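Local structure of naphthalene dioxygenase large subunit (Rhodococcus sp., 2B1X) at residues Thr220-Met224 and Gly367-Asp372; Pro194-Val198 and Tyr358-Ile364; Gly206-Phe210 and Leu323-His327; Asp200-Gly206 and Trp376-Thr380. The protein is the large subunit of a Rieske-type ring-hydroxylating dioxygenase, carrying an Fe2/S2 cluster in one domain and a mononuclear iron site in its catalytic domain. One frame throughout, in Å; residues are numbered along the deposited sequence.

Contact 1 (Thr220-Met224 and Gly367-Asp372); sequences THRSM and GFEQDD. With FE (Fe (III) ion), chain G.
The facial triad of two histidines and one carboxylate that holds the mononuclear iron is built largely here: H221 from 220-224 and D372 from 367-372 supply two of its three protein ligands, and H216 completes it. H221 NE2 binds the iron at 2.1 Å, while D372 chelates it with OD1 at 2.4 Å and OD2 at 2.3 Å; two waters occupy further positions. The carboxylate stands nearly upright to the imidazole, with 78° between the planes, and OD2 lies at the ring's edge.

A second shell fixes the rotation of the histidine. On the side of the ring away from the metal, ND1 donates to a water at 2.8 Å, and that water can donate in turn to G367 O and D371 OD2, although other acceptors compete for its protons. F368 CD2 sits over the centre of one imidazole face, 3.3 Å from H221 CG, and T220 CG2 covers the opposite face nearer the rim. The phenyl ring itself is turned 49° from the imidazole. M224 lays its CG over a face of F368 (CH-pi) and touches F368 CE1 with CE at 3.5 Å; its SD stands obliquely to the ring, a Met-aromatic contact.

D371 OD2 also forms a salt bridge with R80 of the small subunit. The site thus lies where the short helix 222-227 meets the start of helix 369-382, with F362 packing on F368 from the turn after helix 348-361.

Contact 2 (Pro194-Val198 and Tyr358-Ile364); sequences PQRWV and YLRTFGI
Q195 and W197 both reach the turn that follows helix 348-361. They lie on strand 188-199 of the catalytic domain's large antiparallel sheet, the outermost strand within this chain, whose R196 and V198 backbones bond on to a small subunit. Alternation along the strand sends these two side chains to the same side.

The polar part centres on the amide of Q195. Its chain is extended beyond CG, which carries OE1 as far as the turn, where I364 N donates to it at 2.8 Å with an N-H...O angle of 155°. The donor arrives tilted from the carbonyl plane. Beside this bond G363 CA comes to 3.0 Å from Q195 OE1; a glycine fits there, with a positive phi of 80° and no side chain to collide with the amide oxygen. The other end of the amide is held too: Q195 NE2 donates to T65 O of a small subunit and to a water, which can donate in turn to F362 O, though other acceptors compete for its protons. L359 CD1 touches Q195 NE2 at 3.5 Å, and the Y358 hydroxyl, bonded to S338 on the neighbouring strand, ends near the amide.

Apolar contact is the work of W197 and I364, whose side chains run antiparallel, side by side. The indole presents a face to the isoleucine. I364 CG1, anti to its own backbone N, rests 3.6 Å from the centroid of the five-membered ring, only 13° off its normal, and I364 CD1 extends past it to touch W197 CB at 3.5 Å.

Contact 3 (Gly206-Phe210 and Leu323-His327); sequences GADNF and LRLWH
G206 lies flat against the indole of W326, where helix 204-212 packs on strand 318-330 in the catalytic domain, whose family belongs to the Bet v 1-like clan, in which a helix packs on an antiparallel sheet. Helix and strand segments run at 144° to each other, their axes 9.5 Å apart. G206 CA sits over the five-membered ring of W326, 3.9 Å from its centroid and 17° off the normal; the missing side chain lets the helix backbone come this close. One residue on, A207 N lies over the same face, and A207 CB touches W326 CD1.

F210, a turn further along the helix, meets the rim of the indole: its CD1 is 3.8 Å from W326 CZ2, close to the indole plane, with the two rings inclined at 48°.

A second shell positions these groups. R324 CG, set between the backbone N and the carbonyl carbon, covers the W326 face opposite G206 toward its rim; the bends at chi2 and chi3 then carry the guanidinium to F210. The indole is therefore sandwiched between helix backbone and arginine chain, and its NE1 is hydrogen-bonded to S303 OG. A salt bridge to E369 holds the guanidinium, whose NH1 comes to 3.5 Å from F210 CZ.

Contact 4 (Asp200-Gly206 and Trp376-Thr380); sequences DANWKLG and WRSIT
D200 and R377 meet side-on, a bidentate salt bridge between the loop leading into helix 204-212 and a turn of helix 369-382. R377 NE donates to D200 OD1 at 2.9 Å, nearly straight at 168° and in the guanidinium plane, whereas NH2 reaches the syn lone pair of OD2 at 2.9 Å along a more bent path. The mismatch is consistent with the 44° between carboxylate and guanidinium planes. D200 has CG between the backbone N and carbonyl carbon (chi1 44°), which lets the carboxylate end come nearer to R377, and a water donates to both D200 O and R377 O, bridging the two backbones.

T380 lies deeper. Its OG1 donates back to W376 O and accepts from N202 N at 3.1 Å. W376 O takes T380 N and T380 OG1 from opposite faces of its plane. L205 CD1 rests against that pair, 3.3 Å from W376 O and 3.2 Å from T380 OG1, and also touches I379 CB. A201 CB packs on W376 CB, and G206 CA lies over the six-membered ring of W376.

N202 OD1 caps the helix start by accepting from K204 N. K204 NZ reaches it from the opposite face, so two donors hold it; the lysine charge, shared with E37, may polarise the amide. The contact thus grades from a partly exposed ion pair to a buried hydroxyl that both donates and accepts.

Overall arrangement
All four contacts lie within the catalytic domain and are largely buried; only contact 4 has a partly exposed edge, at its ion pair. Contacts 1 and 4 use the first turn and a later part of helix 369-382, and contacts 3 and 4 share G206 on helix 204-212, placed between two tryptophans that meet edge-to-face. Contacts 2 and 3 both reach the large sheet, one at this chain's outermost strand, the other inside it. E369 links contacts 1, 2 and 3, through R324 and a probable hydrogen bond to G363 N. Chemistry follows place: metal ligation at the iron, a glutamine side-chain hydrogen bond on the outermost strand, aromatic packing near the chain's centre, and ionic and capping bonds in contact 4.

Contact 1 (Thr220-Met224 and Gly367-Asp372)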
# COMPACT_ATOMS: atom_id res chain seq x y z
N THR A 220 -28.99 12.06 -0.60
CA THR A 220 -28.10 11.00 -0.11
C THR A 220 -28.88 9.80 0.41
O THR A 220 -28.50 8.62 0.21
CB THR A 220 -27.16 11.52 1.02
OG1 THR A 220 -26.29 12.54 0.49
CG2 THR A 220 -26.18 10.41 1.45
N HIS A 221 -29.96 10.09 1.12
CA HIS A 221 -30.75 9.06 1.75
C HIS A 221 -32.11 8.82 1.09
O HIS A 221 -33.05 8.32 1.74
CB HIS A 221 -30.88 9.38 3.24
CG HIS A 221 -29.55 9.50 3.92
ND1 HIS A 221 -28.58 8.54 3.79
CD2 HIS A 221 -29.01 10.50 4.66
CE1 HIS A 221 -27.49 8.93 4.44
NE2 HIS A 221 -27.73 10.12 4.97
N ARG A 222 -32.19 9.13 -0.20
CA ARG A 222 -33.35 8.90 -1.02
C ARG A 222 -33.82 7.44 -0.97
O ARG A 222 -35.03 7.20 -0.90
CB ARG A 222 -33.07 9.29 -2.46
CG ARG A 222 -34.28 9.19 -3.40
CD ARG A 222 -35.54 9.93 -2.93
NE ARG A 222 -36.72 9.51 -3.70
CZ ARG A 222 -37.95 10.00 -3.55
NH1 ARG A 222 -38.21 10.91 -2.63
NH2 ARG A 222 -38.92 9.54 -4.33
N SER A 223 -32.89 6.48 -0.99
CA SER A 223 -33.25 5.07 -0.85
C SER A 223 -34.04 4.82 0.44
O SER A 223 -34.97 4.02 0.45
CB SER A 223 -32.00 4.19 -0.85
OG SER A 223 -31.20 4.46 0.29
N MET A 224 -33.62 5.47 1.52
CA MET A 224 -34.26 5.29 2.82
C MET A 224 -35.60 6.02 2.92
O MET A 224 -36.51 5.55 3.60
CB MET A 224 -33.31 5.70 3.97
CG MET A 224 -31.97 4.92 4.01
SD MET A 224 -32.20 3.12 4.05
CE MET A 224 -32.31 2.81 5.80
N GLY A 367 -27.66 1.51 6.55
CA GLY A 367 -28.21 1.92 5.26
C GLY A 367 -28.13 3.40 4.97
O GLY A 367 -28.13 3.81 3.77
N PHE A 368 -28.05 4.24 6.01
CA PHE A 368 -27.77 5.66 5.82
C PHE A 368 -26.24 5.87 5.66
O PHE A 368 -25.78 6.37 4.64
CB PHE A 368 -28.23 6.52 7.02
CG PHE A 368 -29.71 6.73 7.09
CD1 PHE A 368 -30.56 5.70 7.47
CD2 PHE A 368 -30.27 7.99 6.82
CE1 PHE A 368 -31.95 5.89 7.52
CE2 PHE A 368 -31.63 8.19 6.88
CZ PHE A 368 -32.47 7.14 7.24
N GLU A 369 -25.49 5.47 6.69
CA GLU A 369 -24.08 5.86 6.78
C GLU A 369 -23.23 5.30 5.64
O GLU A 369 -22.27 5.94 5.23
CB GLU A 369 -23.47 5.51 8.15
CG GLU A 369 -22.11 6.16 8.39
CD GLU A 369 -22.01 6.80 9.78
OE1 GLU A 369 -22.07 6.05 10.79
OE2 GLU A 369 -21.85 8.07 9.85
N GLN A 370 -23.58 4.14 5.10
CA GLN A 370 -22.78 3.62 4.00
C GLN A 370 -22.77 4.56 2.80
O GLN A 370 -21.74 4.67 2.13
CB GLN A 370 -23.18 2.17 3.64
CG GLN A 370 -24.55 2.01 3.01
CD GLN A 370 -24.87 0.54 2.81
OE1 GLN A 370 -24.87 0.07 1.66
NE2 GLN A 370 -25.12 -0.18 3.91
N ASP A 371 -23.88 5.26 2.53
CA ASP A 371 -23.89 6.25 1.45
C ASP A 371 -23.20 7.55 1.80
O ASP A 371 -22.59 8.20 0.92
CB ASP A 371 -25.32 6.60 1.01
CG ASP A 371 -26.02 5.46 0.30
OD1 ASP A 371 -25.41 4.41 -0.08
OD2 ASP A 371 -27.23 5.54 0.08
N ASP A 372 -23.33 7.98 3.07
CA ASP A 372 -22.54 9.10 3.57
C ASP A 372 -21.06 8.87 3.30
O ASP A 372 -20.38 9.76 2.77
CB ASP A 372 -22.78 9.35 5.08
CG ASP A 372 -24.14 9.91 5.38
OD1 ASP A 372 -24.53 10.92 4.73
OD2 ASP A 372 -24.94 9.40 6.22
FE FE G . -26.37 11.24 6.18
O HOH W 1 -28.67 6.24 2.27
O HOH W 2 -27.80 11.47 7.85
O HOH W 3 -24.92 11.95 7.79

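Contact 2 (Pro194-Val198 and Tyr358-Ile364)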
# COMPACT_ATOMS: atom_id res chain seq x y z
N PRO A 194 -16.61 0.79 20.36
CA PRO A 194 -16.92 1.46 19.10
C PRO A 194 -16.61 0.56 17.90
O PRO A 194 -15.69 -0.28 17.95
CB PRO A 194 -16.00 2.67 19.13
CG PRO A 194 -14.81 2.21 20.00
CD PRO A 194 -15.42 1.37 21.04
N GLN A 195 -17.42 0.67 16.86
CA GLN A 195 -17.02 0.17 15.54
C GLN A 195 -15.91 1.09 15.07
O GLN A 195 -16.05 2.31 15.15
CB GLN A 195 -18.18 0.32 14.54
CG GLN A 195 -19.44 -0.48 14.84
CD GLN A 195 -20.55 -0.15 13.82
OE1 GLN A 195 -20.42 0.81 13.05
NE2 GLN A 195 -21.63 -0.91 13.84
N ARG A 196 -14.83 0.51 14.57
CA ARG A 196 -13.72 1.27 14.00
C ARG A 196 -13.37 0.80 12.59
O ARG A 196 -13.10 -0.38 12.36
CB ARG A 196 -12.50 1.16 14.91
CG ARG A 196 -12.77 1.74 16.33
CD ARG A 196 -11.64 1.51 17.31
NE ARG A 196 -10.33 1.93 16.78
CZ ARG A 196 -9.17 1.85 17.43
NH1 ARG A 196 -9.11 1.31 18.66
NH2 ARG A 196 -8.05 2.26 16.85
N TRP A 197 -13.41 1.70 11.63
CA TRP A 197 -13.07 1.31 10.26
C TRP A 197 -12.50 2.54 9.55
O TRP A 197 -12.69 3.67 10.04
CB TRP A 197 -14.29 0.70 9.53
CG TRP A 197 -15.36 1.71 9.07
CD1 TRP A 197 -15.54 2.20 7.80
CD2 TRP A 197 -16.38 2.32 9.87
NE1 TRP A 197 -16.61 3.07 7.76
CE2 TRP A 197 -17.13 3.18 9.03
CE3 TRP A 197 -16.73 2.25 11.22
CZ2 TRP A 197 -18.22 3.94 9.49
CZ3 TRP A 197 -17.83 3.02 11.68
CH2 TRP A 197 -18.55 3.83 10.81
N VAL A 198 -11.85 2.30 8.41
CA VAL A 198 -11.13 3.33 7.65
C VAL A 198 -11.90 3.79 6.39
O VAL A 198 -12.35 2.97 5.61
CB VAL A 198 -9.75 2.80 7.24
CG1 VAL A 198 -9.01 3.78 6.30
CG2 VAL A 198 -8.94 2.49 8.50
N TYR A 358 -30.18 1.99 15.71
CA TYR A 358 -28.86 2.52 15.38
C TYR A 358 -28.13 1.67 14.32
O TYR A 358 -27.52 2.21 13.37
CB TYR A 358 -27.99 2.54 16.65
CG TYR A 358 -26.48 2.56 16.38
CD1 TYR A 358 -25.86 3.74 15.93
CD2 TYR A 358 -25.69 1.43 16.58
CE1 TYR A 358 -24.50 3.78 15.66
CE2 TYR A 358 -24.27 1.47 16.30
CZ TYR A 358 -23.71 2.65 15.86
OH TYR A 358 -22.35 2.71 15.62
N LEU A 359 -28.15 0.34 14.51
CA LEU A 359 -27.22 -0.54 13.79
C LEU A 359 -27.56 -0.63 12.29
O LEU A 359 -26.63 -0.68 11.45
CB LEU A 359 -27.19 -1.93 14.42
CG LEU A 359 -26.13 -2.92 13.97
CD1 LEU A 359 -24.73 -2.48 14.33
CD2 LEU A 359 -26.43 -4.29 14.50
N ARG A 360 -28.85 -0.61 11.96
CA ARG A 360 -29.30 -0.81 10.57
C ARG A 360 -29.32 0.49 9.79
O ARG A 360 -29.43 0.45 8.55
CB ARG A 360 -30.68 -1.51 10.50
CG ARG A 360 -30.58 -3.03 10.67
CD ARG A 360 -30.40 -3.44 12.14
NE ARG A 360 -30.57 -4.86 12.43
CZ ARG A 360 -31.74 -5.46 12.68
NH1 ARG A 360 -32.88 -4.77 12.64
NH2 ARG A 360 -31.74 -6.76 12.97
N THR A 361 -29.14 1.62 10.50
CA THR A 361 -29.15 2.96 9.88
C THR A 361 -27.78 3.60 9.82
O THR A 361 -27.37 4.07 8.76
CB THR A 361 -30.19 3.93 10.56
OG1 THR A 361 -29.88 4.10 11.94
CG2 THR A 361 -31.60 3.31 10.54
N PHE A 362 -27.07 3.59 10.96
CA PHE A 362 -25.77 4.21 11.06
C PHE A 362 -24.67 3.19 11.41
O PHE A 362 -24.95 2.00 11.54
CB PHE A 362 -25.81 5.45 12.00
CG PHE A 362 -26.50 6.62 11.36
CD1 PHE A 362 -27.90 6.69 11.33
CD2 PHE A 362 -25.78 7.61 10.72
CE1 PHE A 362 -28.55 7.74 10.68
CE2 PHE A 362 -26.42 8.71 10.07
CZ PHE A 362 -27.81 8.75 10.04
N GLY A 363 -23.43 3.63 11.53
CA GLY A 363 -22.35 2.67 11.64
C GLY A 363 -21.92 2.07 10.30
O GLY A 363 -22.39 2.47 9.22
N ILE A 364 -20.99 1.12 10.37
CA ILE A 364 -20.27 0.60 9.19
C ILE A 364 -21.17 -0.11 8.17
O ILE A 364 -20.88 -0.12 6.97
CB ILE A 364 -19.15 -0.34 9.71
CG1 ILE A 364 -18.06 -0.56 8.65
CG2 ILE A 364 -19.74 -1.68 10.18
CD1 ILE A 364 -16.97 -1.46 9.11
O HOH W 4 -23.49 -0.47 11.39

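Contact 3 (Gly206-Phe210 and Leu323-His327)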
# COMPACT_ATOMS: atom_id res chain seq x y z
N GLY A 206 -17.05 14.58 7.49
CA GLY A 206 -17.94 14.04 8.51
C GLY A 206 -18.36 15.13 9.50
O GLY A 206 -19.54 15.29 9.82
N ALA A 207 -17.40 15.92 9.95
CA ALA A 207 -17.70 16.98 10.90
C ALA A 207 -18.68 18.04 10.31
O ALA A 207 -19.66 18.45 10.97
CB ALA A 207 -16.39 17.61 11.37
N ASP A 208 -18.43 18.43 9.05
CA ASP A 208 -19.27 19.38 8.27
C ASP A 208 -20.71 18.88 8.13
O ASP A 208 -21.69 19.64 8.26
CB ASP A 208 -18.62 19.54 6.86
CG ASP A 208 -19.44 20.39 5.89
OD1 ASP A 208 -20.19 19.83 5.01
OD2 ASP A 208 -19.39 21.65 5.90
N ASN A 209 -20.84 17.58 7.86
CA ASN A 209 -22.13 16.96 7.67
C ASN A 209 -22.99 16.98 8.94
O ASN A 209 -24.17 17.38 8.90
CB ASN A 209 -21.93 15.54 7.12
CG ASN A 209 -23.25 14.80 6.91
OD1 ASN A 209 -23.85 14.39 7.87
ND2 ASN A 209 -23.69 14.65 5.67
N PHE A 210 -22.40 16.57 10.06
CA PHE A 210 -23.16 16.49 11.31
C PHE A 210 -23.33 17.85 11.97
O PHE A 210 -24.27 17.98 12.70
CB PHE A 210 -22.56 15.47 12.32
CG PHE A 210 -23.06 14.07 12.14
CD1 PHE A 210 -22.66 13.30 11.05
CD2 PHE A 210 -24.00 13.52 13.03
CE1 PHE A 210 -23.12 11.99 10.86
CE2 PHE A 210 -24.51 12.20 12.84
CZ PHE A 210 -24.07 11.44 11.74
N LEU A 323 -22.37 8.70 19.37
CA LEU A 323 -21.26 9.65 19.32
C LEU A 323 -20.23 9.05 18.38
O LEU A 323 -20.04 7.84 18.37
CB LEU A 323 -20.61 9.81 20.70
CG LEU A 323 -21.34 10.38 21.92
CD1 LEU A 323 -20.39 11.08 22.91
CD2 LEU A 323 -22.62 11.21 21.63
N ARG A 324 -19.56 9.86 17.59
CA ARG A 324 -18.54 9.31 16.71
C ARG A 324 -17.36 10.28 16.59
O ARG A 324 -17.56 11.49 16.61
CB ARG A 324 -19.15 8.99 15.32
CG ARG A 324 -20.02 10.14 14.75
CD ARG A 324 -21.54 9.98 15.02
NE ARG A 324 -21.92 8.59 14.76
CZ ARG A 324 -22.03 8.07 13.54
NH1 ARG A 324 -21.88 8.85 12.46
NH2 ARG A 324 -22.31 6.78 13.42
N LEU A 325 -16.16 9.72 16.47
CA LEU A 325 -14.95 10.42 16.10
C LEU A 325 -14.64 10.30 14.62
O LEU A 325 -14.69 9.20 14.02
CB LEU A 325 -13.76 9.89 16.89
CG LEU A 325 -13.74 10.31 18.38
CD1 LEU A 325 -12.80 9.42 19.18
CD2 LEU A 325 -13.35 11.82 18.50
N TRP A 326 -14.30 11.42 14.02
CA TRP A 326 -13.77 11.38 12.67
C TRP A 326 -12.27 11.51 12.91
O TRP A 326 -11.73 12.61 12.97
CB TRP A 326 -14.33 12.53 11.81
CG TRP A 326 -15.78 12.71 11.94
CD1 TRP A 326 -16.45 13.76 12.56
CD2 TRP A 326 -16.79 11.80 11.47
NE1 TRP A 326 -17.80 13.55 12.47
CE2 TRP A 326 -18.04 12.37 11.79
CE3 TRP A 326 -16.76 10.57 10.77
CZ2 TRP A 326 -19.25 11.75 11.48
CZ3 TRP A 326 -17.99 9.95 10.45
CH2 TRP A 326 -19.23 10.56 10.82
N HIS A 327 -11.61 10.37 13.09
CA HIS A 327 -10.20 10.41 13.46
C HIS A 327 -9.26 10.68 12.26
O HIS A 327 -9.24 9.92 11.31
CB HIS A 327 -9.77 9.13 14.21
CG HIS A 327 -8.39 9.23 14.73
ND1 HIS A 327 -7.36 8.43 14.27
CD2 HIS A 327 -7.84 10.10 15.62
CE1 HIS A 327 -6.24 8.78 14.88
NE2 HIS A 327 -6.50 9.80 15.68

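Contact 4 (Asp200-Gly206 and Trp376-Thr380)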
# COMPACT_ATOMS: atom_id res chain seq x y z
N ASP A 200 -11.49 6.38 3.08
CA ASP A 200 -10.58 7.23 2.33
C ASP A 200 -11.21 8.61 2.06
O ASP A 200 -11.46 8.97 0.91
CB ASP A 200 -10.10 6.51 1.04
CG ASP A 200 -11.24 5.79 0.28
OD1 ASP A 200 -12.30 5.47 0.89
OD2 ASP A 200 -11.14 5.52 -0.95
N ALA A 201 -11.48 9.38 3.14
CA ALA A 201 -12.01 10.74 3.06
C ALA A 201 -11.33 11.62 4.11
O ALA A 201 -10.80 11.12 5.12
CB ALA A 201 -13.53 10.73 3.32
N ASN A 202 -11.37 12.93 3.91
CA ASN A 202 -10.88 13.84 4.94
C ASN A 202 -11.89 13.88 6.10
O ASN A 202 -13.13 13.89 5.86
CB ASN A 202 -10.65 15.24 4.38
CG ASN A 202 -9.89 16.13 5.36
OD1 ASN A 202 -10.47 16.97 6.02
ND2 ASN A 202 -8.59 15.94 5.45
N TRP A 203 -11.38 13.88 7.34
CA TRP A 203 -12.24 13.94 8.53
C TRP A 203 -13.27 15.09 8.57
O TRP A 203 -14.40 14.94 9.11
CB TRP A 203 -11.34 13.98 9.79
CG TRP A 203 -10.59 15.29 10.01
CD1 TRP A 203 -9.35 15.63 9.52
CD2 TRP A 203 -11.05 16.41 10.74
NE1 TRP A 203 -9.00 16.90 9.93
CE2 TRP A 203 -10.04 17.41 10.67
CE3 TRP A 203 -12.24 16.71 11.43
CZ2 TRP A 203 -10.17 18.66 11.30
CZ3 TRP A 203 -12.35 17.93 12.05
CH2 TRP A 203 -11.33 18.89 11.98
N LYS A 204 -12.90 16.25 8.02
CA LYS A 204 -13.75 17.45 8.09
C LYS A 204 -15.08 17.26 7.40
O LYS A 204 -16.05 17.94 7.73
CB LYS A 204 -13.03 18.69 7.50
CG LYS A 204 -11.92 19.29 8.39
CD LYS A 204 -11.21 20.55 7.77
CE LYS A 204 -10.52 20.23 6.45
NZ LYS A 204 -9.34 19.24 6.69
N LEU A 205 -15.16 16.35 6.43
CA LEU A 205 -16.39 16.14 5.70
C LEU A 205 -17.46 15.49 6.58
O LEU A 205 -18.65 15.77 6.40
CB LEU A 205 -16.14 15.31 4.43
CG LEU A 205 -15.19 15.91 3.37
CD1 LEU A 205 -14.88 14.91 2.25
CD2 LEU A 205 -15.88 17.14 2.77
N GLY A 206 -17.05 14.58 7.49
CA GLY A 206 -17.94 14.04 8.51
C GLY A 206 -18.36 15.13 9.50
O GLY A 206 -19.54 15.29 9.82
N TRP A 376 -18.33 11.14 0.90
CA TRP A 376 -17.13 11.82 1.42
C TRP A 376 -15.90 11.34 0.71
O TRP A 376 -15.03 12.14 0.47
CB TRP A 376 -16.98 11.69 2.96
CG TRP A 376 -18.25 12.14 3.69
CD1 TRP A 376 -19.11 13.13 3.28
CD2 TRP A 376 -18.78 11.65 4.94
NE1 TRP A 376 -20.16 13.23 4.17
CE2 TRP A 376 -19.98 12.35 5.20
CE3 TRP A 376 -18.36 10.67 5.86
CZ2 TRP A 376 -20.75 12.14 6.35
CZ3 TRP A 376 -19.16 10.42 6.98
CH2 TRP A 376 -20.32 11.16 7.23
N ARG A 377 -15.80 10.04 0.40
CA ARG A 377 -14.60 9.57 -0.31
C ARG A 377 -14.53 10.10 -1.73
O ARG A 377 -13.44 10.43 -2.24
CB ARG A 377 -14.49 8.04 -0.28
CG ARG A 377 -15.59 7.27 -1.05
CD ARG A 377 -15.68 5.80 -0.60
NE ARG A 377 -14.44 5.12 -0.96
CZ ARG A 377 -14.23 4.52 -2.13
NH1 ARG A 377 -15.20 4.45 -3.06
NH2 ARG A 377 -13.05 3.96 -2.38
N SER A 378 -15.69 10.22 -2.37
CA SER A 378 -15.77 10.81 -3.70
C SER A 378 -15.30 12.29 -3.74
O SER A 378 -14.50 12.65 -4.62
CB SER A 378 -17.21 10.70 -4.24
OG SER A 378 -17.38 11.47 -5.42
N ILE A 379 -15.84 13.12 -2.83
CA ILE A 379 -15.43 14.53 -2.73
C ILE A 379 -13.92 14.60 -2.52
O ILE A 379 -13.21 15.36 -3.21
CB ILE A 379 -16.09 15.19 -1.51
CG1 ILE A 379 -17.61 15.23 -1.64
CG2 ILE A 379 -15.54 16.62 -1.27
CD1 ILE A 379 -18.27 15.70 -0.35
N THR A 380 -13.43 13.78 -1.59
CA THR A 380 -12.01 13.83 -1.21
C THR A 380 -11.11 13.56 -2.41
O THR A 380 -10.14 14.24 -2.60
CB THR A 380 -11.76 12.78 -0.10
OG1 THR A 380 -12.45 13.23 1.07
CG2 THR A 380 -10.28 12.76 0.33
O HOH W 5 -10.94 9.24 -1.87